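Local coordinates for 6-phospho-alpha-glucosidase (Merdibacter massiliensis, PDB 6VC6), which hydrolyses 6-phospho-alpha-glucosides, probably by the NAD- and manganese-dependent redox mechanism of glycoside hydrolase family 4, at residues S13-F19 with I81-M85; F19-R25 with D317-M323. All blocks are in the same frame, centred on the assembly; numbering follows the deposited sequence.

Contact 1 (S13-F19 with I81-M85); sequences STYTPGF and IFMQM. With NAD (nicotinamide-adenine-dinucleotide), chain G.
A side-chain amide bridging a strand end and a helix start beside the NAD site makes this contact: Gln84, just past the end of strand 80-83, meets the turn and first helical residues of 13-19 in the Rossmann-type half of the enzyme. Segment 13-19 holds the NAD diphosphate, as the turn after the first strand does in such folds, while Gln84 and Met85 lie along the ribose and adenine. With CG placed between its own backbone N and carbonyl carbon (chi1 55°) and the chain extended beyond, Gln84 carries its amide toward the start of helix 16-25. Thr16 OG1 donates to Gln84 OE1 over 2.8 Å, tilted 22° from the carbonyl plane. The other end of the amide, NE2, lies 3.2 Å from Phe19 CE1 and 3.5 Å from Tyr15 CB, with the amide plane almost perpendicular to the Phe19 ring. Farther from the cofactor, Phe19 CE2 touches Phe82 CD2 at 4.0 Å. On the cofactor side, Ser13 OG donates a hydrogen bond to NAD O2N at 2.6 Å and accepts from Tyr15 N at 2.9 Å, which caps the turn. Thr14 OG1 also donates to O2N, while Met85 O receives the ribose hydroxyl O3D at 2.8 Å. Two hydroxyls thus converge on one phosphate oxygen, which would probably stabilise its negative charge, while the side-chain oxygen OE1 of the buried Gln84 is satisfied by a third hydroxyl, that of Thr16.

Contact 2 (F19-R25 with D317-M323); sequences FLKSFVR and DAHAEMM. With NAD (nicotinamide-adenine-dinucleotide), chain G.
The helical segments 19-25 and 318-323, parts of helices 16-25 and 318-331, cross at -59°, their axes 8.8 Å apart at closest approach. Here the first helix of the Rossmann-type nucleotide-binding fold meets a helix from the C-terminal family region. Close packing centres on Ala320, whose CA comes within 5.1 Å of Phe19 CA. Its methyl group sits over the middle of one face of the Phe19 ring in a CH-pi contact, CB 3.5 Å from the centroid and almost on the ring normal. Met323, present as selenomethionine, approaches differently: its CB meets the ring edge near the plane, and its selenium completes an oblique Met-aromatic contact. Ser22 OG packs against the Ala320 methyl from the other helix, while its hydrogen bond goes to Gly18 O within its own helix. His319, with CG anti to the backbone N (chi1 170°), swings its ring past Phe19 toward the cofactor; CE1 lies 3.2 Å from NAD C5N, and ND1 is hydrogen-bonded to Asp171. At the exposed margin the extended Arg25 side chain meets Asp317 at about a right angle. Their guanidinium and carboxylate planes are turned 58° apart, and a single salt bridge joins Arg25 NH1 to Asp317 OD1 at 3.2 Å.

Contacts 1 and 2 follow one another along helix 16-25 and share Phe19, their centres 10 Å apart. Their segments alternate in sequence: the helix comes first, then 81-85, and finally 317-323, which returns from the C-terminal family region. Helix 16-25 and helix 318-331 pack against each other and both against Phe82 of strand 80-83 in the mixed sheet. The two contacts also touch directly, with Phe82 CG 3.6 Å from Met323 SE and Tyr15 CD1 3.4 Å from His319 CD2. NAD adjoins both, contact 1 meeting it from adenine to nicotinamide and contact 2 at the nicotinamide through His319, so distant parts of the chain jointly shape one cofactor site, beside the sugar phosphate that Tyr15 touches.

Contact 1 (S13-F19 with I81-M85)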
ATOM      1  N   SER A  13      -0.059  -5.593 -13.644  1.00 40.94           N
ATOM      2  CA  SER A  13       0.043  -4.289 -13.006  1.00 39.72           C
ATOM      3  C   SER A  13       1.133  -3.448 -13.658  1.00 42.01           C
ATOM      4  O   SER A  13       2.102  -3.968 -14.219  1.00 39.16           O
ATOM      5  CB  SER A  13       0.332  -4.448 -11.515  1.00 44.52           C
ATOM      6  OG  SER A  13       0.981  -3.298 -10.997  1.00 48.80           O
ATOM      7  N   THR A  14       0.964  -2.126 -13.575  1.00 38.57           N
ATOM      8  CA  THR A  14       1.967  -1.208 -14.103  1.00 40.72           C
ATOM      9  C   THR A  14       3.282  -1.286 -13.338  1.00 46.38           C
ATOM     10  O   THR A  14       4.315  -0.852 -13.860  1.00 43.47           O
ATOM     11  CB  THR A  14       1.440   0.228 -14.072  1.00 43.07           C
ATOM     12  OG1 THR A  14       1.255   0.643 -12.713  1.00 42.67           O
ATOM     13  CG2 THR A  14       0.115   0.324 -14.814  1.00 43.48           C
ATOM     14  N   TYR A  15       3.269  -1.823 -12.118  1.00 42.84           N
ATOM     15  CA  TYR A  15       4.478  -1.978 -11.321  1.00 45.39           C
ATOM     16  C   TYR A  15       5.243  -3.257 -11.636  1.00 45.21           C
ATOM     17  O   TYR A  15       6.400  -3.383 -11.219  1.00 44.43           O
ATOM     18  CB  TYR A  15       4.136  -1.959  -9.826  1.00 44.14           C
ATOM     19  CG  TYR A  15       3.561  -0.652  -9.328  1.00 43.02           C
ATOM     20  CD1 TYR A  15       4.388   0.421  -9.021  1.00 40.06           C
ATOM     21  CD2 TYR A  15       2.192  -0.497  -9.152  1.00 41.74           C
ATOM     22  CE1 TYR A  15       3.867   1.615  -8.558  1.00 43.18           C
ATOM     23  CE2 TYR A  15       1.662   0.694  -8.690  1.00 43.47           C
ATOM     24  CZ  TYR A  15       2.504   1.745  -8.395  1.00 44.04           C
ATOM     25  OH  TYR A  15       1.978   2.931  -7.935  1.00 39.55           O
ATOM     26  N   THR A  16       4.630  -4.201 -12.351  1.00 43.05           N
ATOM     27  CA  THR A  16       5.292  -5.478 -12.607  1.00 43.50           C
ATOM     28  C   THR A  16       6.581  -5.346 -13.415  1.00 42.73           C
ATOM     29  O   THR A  16       7.566  -6.013 -13.051  1.00 44.22           O
ATOM     30  CB  THR A  16       4.313  -6.444 -13.291  1.00 41.22           C
ATOM     31  OG1 THR A  16       3.165  -6.633 -12.455  1.00 42.07           O
ATOM     32  CG2 THR A  16       4.975  -7.792 -13.540  1.00 43.49           C
ATOM     33  N   PRO A  17       6.659  -4.545 -14.489  1.00 45.75           N
ATOM     34  CA  PRO A  17       7.964  -4.377 -15.155  1.00 45.06           C
ATOM     35  C   PRO A  17       9.051  -3.873 -14.222  1.00 47.16           C
ATOM     36  O   PRO A  17      10.209  -4.293 -14.345  1.00 42.54           O
ATOM     37  CB  PRO A  17       7.657  -3.374 -16.274  1.00 42.24           C
ATOM     38  CG  PRO A  17       6.222  -3.596 -16.575  1.00 46.59           C
ATOM     39  CD  PRO A  17       5.581  -3.880 -15.247  1.00 43.69           C
ATOM     40  N   GLY A  18       8.708  -2.989 -13.281  1.00 45.08           N
ATOM     41  CA  GLY A  18       9.682  -2.565 -12.290  1.00 45.11           C
ATOM     42  C   GLY A  18      10.149  -3.700 -11.400  1.00 47.36           C
ATOM     43  O   GLY A  18      11.278  -3.681 -10.902  1.00 44.79           O
ATOM     44  N   PHE A  19       9.293  -4.702 -11.188  1.00 44.45           N
ATOM     45  CA  PHE A  19       9.697  -5.866 -10.406  1.00 44.92           C
ATOM     46  C   PHE A  19      10.638  -6.764 -11.200  1.00 47.33           C
ATOM     47  O   PHE A  19      11.625  -7.272 -10.654  1.00 47.48           O
ATOM     48  CB  PHE A  19       8.464  -6.650  -9.958  1.00 44.75           C
ATOM     49  CG  PHE A  19       7.904  -6.199  -8.640  1.00 41.69           C
ATOM     50  CD1 PHE A  19       6.884  -5.263  -8.591  1.00 43.63           C
ATOM     51  CD2 PHE A  19       8.394  -6.713  -7.451  1.00 42.03           C
ATOM     52  CE1 PHE A  19       6.365  -4.847  -7.379  1.00 46.41           C
ATOM     53  CE2 PHE A  19       7.879  -6.302  -6.236  1.00 43.57           C
ATOM     54  CZ  PHE A  19       6.862  -5.367  -6.201  1.00 44.87           C
ATOM     55  N   ILE A  81       4.745 -15.243  -2.341  1.00 40.54           N
ATOM     56  CA  ILE A  81       3.688 -14.716  -3.197  1.00 38.21           C
ATOM     57  C   ILE A  81       3.681 -13.202  -3.043  1.00 37.80           C
ATOM     58  O   ILE A  81       3.415 -12.686  -1.949  1.00 40.58           O
ATOM     59  CB  ILE A  81       2.313 -15.308  -2.849  1.00 41.22           C
ATOM     60  CG1 ILE A  81       2.367 -16.837  -2.856  1.00 42.04           C
ATOM     61  CG2 ILE A  81       1.260 -14.805  -3.822  1.00 45.06           C
ATOM     62  CD1 ILE A  81       2.610 -17.435  -4.223  1.00 46.15           C
ATOM     63  N   PHE A  82       3.979 -12.494  -4.130  1.00 36.07           N
ATOM     64  CA  PHE A  82       3.943 -11.035  -4.160  1.00 34.88           C
ATOM     65  C   PHE A  82       2.584 -10.615  -4.711  1.00 41.54           C
ATOM     66  O   PHE A  82       2.288 -10.846  -5.887  1.00 40.41           O
ATOM     67  CB  PHE A  82       5.076 -10.468  -5.015  1.00 38.39           C
ATOM     68  CG  PHE A  82       6.451 -10.642  -4.421  1.00 40.55           C
ATOM     69  CD1 PHE A  82       6.637 -11.301  -3.215  1.00 40.70           C
ATOM     70  CD2 PHE A  82       7.563 -10.140  -5.078  1.00 44.79           C
ATOM     71  CE1 PHE A  82       7.904 -11.459  -2.680  1.00 42.72           C
ATOM     72  CE2 PHE A  82       8.832 -10.292  -4.549  1.00 40.59           C
ATOM     73  CZ  PHE A  82       9.001 -10.953  -3.347  1.00 40.61           C
HETATM   74  N   MSE A  83       1.762 -10.001  -3.868  1.00 35.89           N
HETATM   75  CA  MSE A  83       0.416  -9.611  -4.278  1.00 43.17           C
HETATM   76  C   MSE A  83       0.306  -8.109  -4.529  1.00 39.89           C
HETATM   77  O   MSE A  83       0.566  -7.303  -3.637  1.00 40.06           O
HETATM   78  CB  MSE A  83      -0.607 -10.041  -3.224  1.00 37.99           C
HETATM   79  CG  MSE A  83      -0.384 -11.441  -2.679  1.00 41.71           C
HETATM   80 SE   MSE A  83      -2.006 -12.221  -1.931  0.70 48.42          SE
HETATM   81  CE  MSE A  83      -2.979 -12.531  -3.587  1.00 48.57           C
ATOM     82  N   GLN A  84      -0.084  -7.741  -5.747  1.00 40.47           N
ATOM     83  CA  GLN A  84      -0.268  -6.341  -6.121  1.00 42.27           C
ATOM     84  C   GLN A  84      -1.455  -6.207  -7.073  1.00 41.87           C
ATOM     85  O   GLN A  84      -1.379  -5.564  -8.121  1.00 35.99           O
ATOM     86  CB  GLN A  84       1.007  -5.762  -6.735  1.00 41.82           C
ATOM     87  CG  GLN A  84       1.555  -6.531  -7.929  1.00 43.48           C
ATOM     88  CD  GLN A  84       2.707  -5.808  -8.599  1.00 46.05           C
ATOM     89  OE1 GLN A  84       3.152  -6.190  -9.683  1.00 46.41           O
ATOM     90  NE2 GLN A  84       3.198  -4.756  -7.954  1.00 42.43           N
HETATM   91  N   MSE A  85      -2.578  -6.797  -6.690  1.00 41.49           N
HETATM   92  CA  MSE A  85      -3.812  -6.692  -7.444  1.00 41.44           C
HETATM   93  C   MSE A  85      -4.491  -5.370  -7.208  1.00 43.00           C
HETATM   94  O   MSE A  85      -4.234  -4.756  -6.183  1.00 40.16           O
HETATM   95  CB  MSE A  85      -4.784  -7.814  -7.081  1.00 38.87           C
HETATM   96  CG  MSE A  85      -5.441  -7.644  -5.711  1.00 44.72           C
HETATM   97 SE   MSE A  85      -7.056  -8.715  -5.393  1.00 54.01          SE
HETATM   98  CE  MSE A  85      -6.277 -10.441  -5.818  1.00 55.27           C
TER
HETATM   99  PA  NAD G 503      -3.165  -1.803 -12.119  1.00 40.71           P
HETATM  100  O1A NAD G 503      -2.159  -1.259 -13.104  1.00 40.30           O
HETATM  101  O2A NAD G 503      -4.638  -1.765 -12.446  1.00 43.12           O
HETATM  102  O5B NAD G 503      -2.771  -3.324 -11.775  1.00 43.04           O
HETATM  103  C5B NAD G 503      -3.707  -4.189 -11.142  1.00 41.79           C
HETATM  104  C4B NAD G 503      -3.595  -5.581 -11.739  1.00 40.45           C
HETATM  105  O4B NAD G 503      -4.184  -6.538 -10.856  1.00 41.15           O
HETATM  106  C3B NAD G 503      -4.342  -5.658 -13.060  1.00 40.41           C
HETATM  107  O3B NAD G 503      -3.483  -6.204 -14.063  1.00 40.36           O
HETATM  108  C2B NAD G 503      -5.494  -6.607 -12.810  1.00 39.24           C
HETATM  109  O2B NAD G 503      -5.710  -7.450 -13.945  1.00 43.08           O
HETATM  110  C1B NAD G 503      -5.028  -7.411 -11.609  1.00 38.24           C
HETATM  111  N9A NAD G 503      -6.167  -7.900 -10.796  1.00 37.31           N
HETATM  112  C8A NAD G 503      -7.276  -7.216 -10.458  1.00 43.58           C
HETATM  113  N7A NAD G 503      -8.113  -7.984  -9.712  1.00 42.42           N
HETATM  114  C5A NAD G 503      -7.535  -9.191  -9.570  1.00 39.88           C
HETATM  115  C6A NAD G 503      -7.871 -10.472  -8.903  1.00 40.55           C
HETATM  116  N6A NAD G 503      -9.029 -10.623  -8.217  1.00 40.85           N
HETATM  117  N1A NAD G 503      -6.983 -11.486  -9.004  1.00 42.71           N
HETATM  118  C2A NAD G 503      -5.827 -11.354  -9.682  1.00 42.51           C
HETATM  119  N3A NAD G 503      -5.460 -10.224 -10.309  1.00 43.05           N
HETATM  120  C4A NAD G 503      -6.257  -9.131 -10.292  1.00 38.87           C
HETATM  121  O3  NAD G 503      -2.949  -1.089 -10.692  1.00 40.65           O
HETATM  122  PN  NAD G 503      -1.556  -0.410 -10.264  1.00 40.40           P
HETATM  123  O1N NAD G 503      -1.705   1.090 -10.372  1.00 36.68           O
HETATM  124  O2N NAD G 503      -0.411  -1.119 -10.948  1.00 35.23           O
HETATM  125  O5D NAD G 503      -1.534  -0.799  -8.705  1.00 37.98           O
HETATM  126  C5D NAD G 503      -1.146  -2.110  -8.299  1.00 37.33           C
HETATM  127  C4D NAD G 503      -1.532  -2.293  -6.840  1.00 40.68           C
HETATM  128  O4D NAD G 503      -0.423  -1.978  -5.996  1.00 39.64           O
HETATM  129  C3D NAD G 503      -2.663  -1.346  -6.464  1.00 39.39           C
HETATM  130  O3D NAD G 503      -3.659  -2.073  -5.743  1.00 39.87           O
HETATM  131  C2D NAD G 503      -2.027  -0.342  -5.530  1.00 36.49           C
HETATM  132  O2D NAD G 503      -2.950   0.093  -4.531  1.00 38.34           O
HETATM  133  C1D NAD G 503      -0.896  -1.155  -4.930  1.00 39.43           C
HETATM  134  N1N NAD G 503       0.157  -0.318  -4.360  1.00 38.32           N
HETATM  135  C2N NAD G 503       0.314  -0.366  -3.037  1.00 39.57           C
HETATM  136  C3N NAD G 503       1.285   0.389  -2.403  1.00 42.64           C
HETATM  137  C7N NAD G 503       1.415   0.300  -0.913  1.00 41.80           C
HETATM  138  O7N NAD G 503       2.091   1.123  -0.319  1.00 39.00           O
HETATM  139  N7N NAD G 503       0.773  -0.679  -0.277  1.00 37.90           N
HETATM  140  C4N NAD G 503       2.116   1.201  -3.165  1.00 42.72           C
HETATM  141  C5N NAD G 503       1.931   1.238  -4.544  1.00 41.64           C
HETATM  142  C6N NAD G 503       0.938   0.455  -5.126  1.00 38.14           C

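Contact 2 (F19-R25 with D317-M323)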
ATOM      1  N   PHE A  19       9.293  -4.702 -11.188  1.00 44.45           N
ATOM      2  CA  PHE A  19       9.697  -5.866 -10.406  1.00 44.92           C
ATOM      3  C   PHE A  19      10.638  -6.764 -11.200  1.00 47.33           C
ATOM      4  O   PHE A  19      11.625  -7.272 -10.654  1.00 47.48           O
ATOM      5  CB  PHE A  19       8.464  -6.650  -9.958  1.00 44.75           C
ATOM      6  CG  PHE A  19       7.904  -6.199  -8.640  1.00 41.69           C
ATOM      7  CD1 PHE A  19       6.884  -5.263  -8.591  1.00 43.63           C
ATOM      8  CD2 PHE A  19       8.394  -6.713  -7.451  1.00 42.03           C
ATOM      9  CE1 PHE A  19       6.365  -4.847  -7.379  1.00 46.41           C
ATOM     10  CE2 PHE A  19       7.879  -6.302  -6.236  1.00 43.57           C
ATOM     11  CZ  PHE A  19       6.862  -5.367  -6.201  1.00 44.87           C
ATOM     12  N   LEU A  20      10.347  -6.973 -12.487  1.00 39.50           N
ATOM     13  CA  LEU A  20      11.185  -7.843 -13.305  1.00 47.09           C
ATOM     14  C   LEU A  20      12.593  -7.280 -13.447  1.00 46.99           C
ATOM     15  O   LEU A  20      13.573  -8.034 -13.467  1.00 50.56           O
ATOM     16  CB  LEU A  20      10.547  -8.047 -14.680  1.00 41.22           C
ATOM     17  CG  LEU A  20       9.086  -8.501 -14.698  1.00 44.55           C
ATOM     18  CD1 LEU A  20       8.610  -8.714 -16.126  1.00 47.61           C
ATOM     19  CD2 LEU A  20       8.904  -9.767 -13.874  1.00 45.48           C
ATOM     20  N   LYS A  21      12.714  -5.954 -13.550  1.00 47.59           N
ATOM     21  CA  LYS A  21      14.036  -5.343 -13.633  1.00 49.83           C
ATOM     22  C   LYS A  21      14.742  -5.354 -12.284  1.00 54.18           C
ATOM     23  O   LYS A  21      15.976  -5.414 -12.232  1.00 52.68           O
ATOM     24  CB  LYS A  21      13.919  -3.915 -14.167  1.00 48.28           C
ATOM     25  CG  LYS A  21      13.513  -3.838 -15.631  1.00 52.82           C
ATOM     26  CD  LYS A  21      12.504  -2.726 -15.872  1.00 51.56           C
ATOM     27  CE  LYS A  21      13.167  -1.485 -16.442  1.00 59.99           C
ATOM     28  NZ  LYS A  21      12.180  -0.593 -17.112  1.00 64.29           N
ATOM     29  N   SER A  22      13.984  -5.296 -11.186  1.00 49.21           N
ATOM     30  CA  SER A  22      14.593  -5.369  -9.863  1.00 53.23           C
ATOM     31  C   SER A  22      15.106  -6.772  -9.569  1.00 51.55           C
ATOM     32  O   SER A  22      16.177  -6.934  -8.971  1.00 50.69           O
ATOM     33  CB  SER A  22      13.590  -4.928  -8.798  1.00 44.93           C
ATOM     34  OG  SER A  22      13.286  -3.550  -8.918  1.00 51.27           O
ATOM     35  N   PHE A  23      14.355  -7.799  -9.979  1.00 49.71           N
ATOM     36  CA  PHE A  23      14.809  -9.175  -9.802  1.00 51.05           C
ATOM     37  C   PHE A  23      16.143  -9.417 -10.494  1.00 54.79           C
ATOM     38  O   PHE A  23      16.946 -10.235 -10.030  1.00 51.37           O
ATOM     39  CB  PHE A  23      13.758 -10.151 -10.335  1.00 45.99           C
ATOM     40  CG  PHE A  23      12.531 -10.259  -9.472  1.00 49.26           C
ATOM     41  CD1 PHE A  23      12.630 -10.214  -8.092  1.00 50.16           C
ATOM     42  CD2 PHE A  23      11.279 -10.411 -10.044  1.00 49.54           C
ATOM     43  CE1 PHE A  23      11.502 -10.319  -7.297  1.00 53.12           C
ATOM     44  CE2 PHE A  23      10.147 -10.515  -9.255  1.00 47.19           C
ATOM     45  CZ  PHE A  23      10.260 -10.468  -7.880  1.00 46.57           C
ATOM     46  N   VAL A  24      16.397  -8.716 -11.601  1.00 55.70           N
ATOM     47  CA  VAL A  24      17.672  -8.848 -12.295  1.00 56.20           C
ATOM     48  C   VAL A  24      18.780  -8.146 -11.517  1.00 57.67           C
ATOM     49  O   VAL A  24      19.900  -8.659 -11.404  1.00 56.66           O
ATOM     50  CB  VAL A  24      17.551  -8.301 -13.729  1.00 57.27           C
ATOM     51  CG1 VAL A  24      18.925  -8.129 -14.360  1.00 61.01           C
ATOM     52  CG2 VAL A  24      16.679  -9.217 -14.575  1.00 52.26           C
ATOM     53  N   ARG A  25      18.487  -6.968 -10.964  1.00 55.58           N
ATOM     54  CA  ARG A  25      19.514  -6.197 -10.270  1.00 58.21           C
ATOM     55  C   ARG A  25      19.906  -6.859  -8.954  1.00 57.27           C
ATOM     56  O   ARG A  25      21.097  -7.033  -8.668  1.00 58.96           O
ATOM     57  CB  ARG A  25      19.028  -4.767 -10.038  1.00 60.83           C
ATOM     58  CG  ARG A  25      19.102  -3.891 -11.274  1.00 69.83           C
ATOM     59  CD  ARG A  25      18.082  -2.770 -11.226  1.00 71.04           C
ATOM     60  NE  ARG A  25      18.006  -2.056 -12.496  1.00 75.19           N
ATOM     61  CZ  ARG A  25      16.986  -1.288 -12.860  1.00 77.48           C
ATOM     62  NH1 ARG A  25      15.950  -1.130 -12.046  1.00 64.77           N
ATOM     63  NH2 ARG A  25      17.000  -0.675 -14.036  1.00 81.25           N
ATOM     64  N   ASP A 317      11.524   0.922  -9.301  1.00 59.87           N
ATOM     65  CA  ASP A 317      12.793   0.725  -8.610  1.00 54.82           C
ATOM     66  C   ASP A 317      12.589   0.613  -7.103  1.00 55.10           C
ATOM     67  O   ASP A 317      12.537  -0.489  -6.558  1.00 54.07           O
ATOM     68  CB  ASP A 317      13.759   1.869  -8.924  1.00 59.69           C
ATOM     69  CG  ASP A 317      15.178   1.386  -9.160  1.00 66.75           C
ATOM     70  OD1 ASP A 317      15.400   0.156  -9.146  1.00 74.02           O
ATOM     71  OD2 ASP A 317      16.071   2.235  -9.360  1.00 69.57           O
ATOM     72  N   ALA A 318      12.463   1.765  -6.438  1.00 49.42           N
ATOM     73  CA  ALA A 318      12.345   1.776  -4.983  1.00 48.50           C
ATOM     74  C   ALA A 318      11.111   1.016  -4.515  1.00 53.09           C
ATOM     75  O   ALA A 318      11.137   0.360  -3.467  1.00 45.26           O
ATOM     76  CB  ALA A 318      12.314   3.215  -4.470  1.00 44.57           C
ATOM     77  N   HIS A 319      10.020   1.088  -5.280  1.00 46.30           N
ATOM     78  CA  HIS A 319       8.796   0.396  -4.890  1.00 44.04           C
ATOM     79  C   HIS A 319       8.982  -1.117  -4.930  1.00 50.58           C
ATOM     80  O   HIS A 319       8.623  -1.822  -3.979  1.00 47.00           O
ATOM     81  CB  HIS A 319       7.641   0.819  -5.797  1.00 41.30           C
ATOM     82  CG  HIS A 319       6.408  -0.013  -5.627  1.00 49.38           C
ATOM     83  ND1 HIS A 319       5.518   0.179  -4.593  1.00 46.78           N
ATOM     84  CD2 HIS A 319       5.919  -1.043  -6.358  1.00 47.07           C
ATOM     85  CE1 HIS A 319       4.534  -0.697  -4.694  1.00 46.43           C
ATOM     86  NE2 HIS A 319       4.752  -1.449  -5.757  1.00 46.31           N
ATOM     87  N   ALA A 320       9.544  -1.633  -6.024  1.00 47.40           N
ATOM     88  CA  ALA A 320       9.740  -3.073  -6.141  1.00 45.88           C
ATOM     89  C   ALA A 320      10.859  -3.568  -5.236  1.00 47.71           C
ATOM     90  O   ALA A 320      10.817  -4.714  -4.773  1.00 42.72           O
ATOM     91  CB  ALA A 320      10.034  -3.447  -7.594  1.00 44.22           C
ATOM     92  N   GLU A 321      11.864  -2.728  -4.974  1.00 42.80           N
ATOM     93  CA  GLU A 321      13.007  -3.178  -4.188  1.00 49.29           C
ATOM     94  C   GLU A 321      12.629  -3.440  -2.739  1.00 48.42           C
ATOM     95  O   GLU A 321      13.186  -4.345  -2.110  1.00 46.19           O
ATOM     96  CB  GLU A 321      14.137  -2.152  -4.254  1.00 51.73           C
ATOM     97  CG  GLU A 321      14.952  -2.219  -5.530  1.00 55.49           C
ATOM     98  CD  GLU A 321      16.250  -1.449  -5.427  1.00 64.76           C
ATOM     99  OE1 GLU A 321      16.539  -0.911  -4.337  1.00 69.52           O
ATOM    100  OE2 GLU A 321      16.979  -1.377  -6.438  1.00 70.78           O
HETATM  101  N   MSE A 322      11.691  -2.678  -2.195  1.00 50.24           N
HETATM  102  CA  MSE A 322      11.388  -2.816  -0.784  1.00 52.93           C
HETATM  103  C   MSE A 322      10.720  -4.146  -0.477  1.00 47.87           C
HETATM  104  O   MSE A 322      10.969  -4.745   0.566  1.00 42.29           O
HETATM  105  CB  MSE A 322      10.484  -1.699  -0.295  1.00 45.48           C
HETATM  106  CG  MSE A 322      10.342  -1.751   1.201  1.00 70.00           C
HETATM  107 SE   MSE A 322       9.402  -0.242   1.944  1.00 88.91          SE
HETATM  108  CE  MSE A 322       7.671  -1.095   2.133  1.00 48.44           C
HETATM  109  N   MSE A 323       9.849  -4.592  -1.374  1.00 41.49           N
HETATM  110  CA  MSE A 323       9.195  -5.883  -1.198  1.00 47.67           C
HETATM  111  C   MSE A 323      10.219  -7.004  -1.319  1.00 41.98           C
HETATM  112  O   MSE A 323      10.150  -7.996  -0.593  1.00 43.96           O
HETATM  113  CB  MSE A 323       8.066  -6.086  -2.217  1.00 48.44           C
HETATM  114  CG  MSE A 323       7.360  -7.432  -2.062  1.00 49.60           C
HETATM  115 SE   MSE A 323       5.587  -7.559  -2.874  1.00 58.00          SE
HETATM  116  CE  MSE A 323       4.501  -6.928  -1.385  1.00 44.88           C
TER
HETATM  117  PA  NAD G 503      -3.165  -1.803 -12.119  1.00 40.71           P
HETATM  118  O1A NAD G 503      -2.159  -1.259 -13.104  1.00 40.30           O
HETATM  119  O2A NAD G 503      -4.638  -1.765 -12.446  1.00 43.12           O
HETATM  120  O5B NAD G 503      -2.771  -3.324 -11.775  1.00 43.04           O
HETATM  121  C5B NAD G 503      -3.707  -4.189 -11.142  1.00 41.79           C
HETATM  122  C4B NAD G 503      -3.595  -5.581 -11.739  1.00 40.45           C
HETATM  123  O4B NAD G 503      -4.184  -6.538 -10.856  1.00 41.15           O
HETATM  124  C3B NAD G 503      -4.342  -5.658 -13.060  1.00 40.41           C
HETATM  125  O3B NAD G 503      -3.483  -6.204 -14.063  1.00 40.36           O
HETATM  126  C2B NAD G 503      -5.494  -6.607 -12.810  1.00 39.24           C
HETATM  127  O2B NAD G 503      -5.710  -7.450 -13.945  1.00 43.08           O
HETATM  128  C1B NAD G 503      -5.028  -7.411 -11.609  1.00 38.24           C
HETATM  129  N9A NAD G 503      -6.167  -7.900 -10.796  1.00 37.31           N
HETATM  130  C8A NAD G 503      -7.276  -7.216 -10.458  1.00 43.58           C
HETATM  131  N7A NAD G 503      -8.113  -7.984  -9.712  1.00 42.42           N
HETATM  132  C5A NAD G 503      -7.535  -9.191  -9.570  1.00 39.88           C
HETATM  133  C6A NAD G 503      -7.871 -10.472  -8.903  1.00 40.55           C
HETATM  134  N6A NAD G 503      -9.029 -10.623  -8.217  1.00 40.85           N
HETATM  135  N1A NAD G 503      -6.983 -11.486  -9.004  1.00 42.71           N
HETATM  136  C2A NAD G 503      -5.827 -11.354  -9.682  1.00 42.51           C
HETATM  137  N3A NAD G 503      -5.460 -10.224 -10.309  1.00 43.05           N
HETATM  138  C4A NAD G 503      -6.257  -9.131 -10.292  1.00 38.87           C
HETATM  139  O3  NAD G 503      -2.949  -1.089 -10.692  1.00 40.65           O
HETATM  140  PN  NAD G 503      -1.556  -0.410 -10.264  1.00 40.40           P
HETATM  141  O1N NAD G 503      -1.705   1.090 -10.372  1.00 36.68           O
HETATM  142  O2N NAD G 503      -0.411  -1.119 -10.948  1.00 35.23           O
HETATM  143  O5D NAD G 503      -1.534  -0.799  -8.705  1.00 37.98           O
HETATM  144  C5D NAD G 503      -1.146  -2.110  -8.299  1.00 37.33           C
HETATM  145  C4D NAD G 503      -1.532  -2.293  -6.840  1.00 40.68           C
HETATM  146  O4D NAD G 503      -0.423  -1.978  -5.996  1.00 39.64           O
HETATM  147  C3D NAD G 503      -2.663  -1.346  -6.464  1.00 39.39           C
HETATM  148  O3D NAD G 503      -3.659  -2.073  -5.743  1.00 39.87           O
HETATM  149  C2D NAD G 503      -2.027  -0.342  -5.530  1.00 36.49           C
HETATM  150  O2D NAD G 503      -2.950   0.093  -4.531  1.00 38.34           O
HETATM  151  C1D NAD G 503      -0.896  -1.155  -4.930  1.00 39.43           C
HETATM  152  N1N NAD G 503       0.157  -0.318  -4.360  1.00 38.32           N
HETATM  153  C2N NAD G 503       0.314  -0.366  -3.037  1.00 39.57           C
HETATM  154  C3N NAD G 503       1.285   0.389  -2.403  1.00 42.64           C
HETATM  155  C7N NAD G 503       1.415   0.300  -0.913  1.00 41.80           C
HETATM  156  O7N NAD G 503       2.091   1.123  -0.319  1.00 39.00           O
HETATM  157  N7N NAD G 503       0.773  -0.679  -0.277  1.00 37.90           N
HETATM  158  C4N NAD G 503       2.116   1.201  -3.165  1.00 42.72           C
HETATM  159  C5N NAD G 503       1.931   1.238  -4.544  1.00 41.64           C
HETATM  160  C6N NAD G 503       0.938   0.455  -5.126  1.00 38.14           C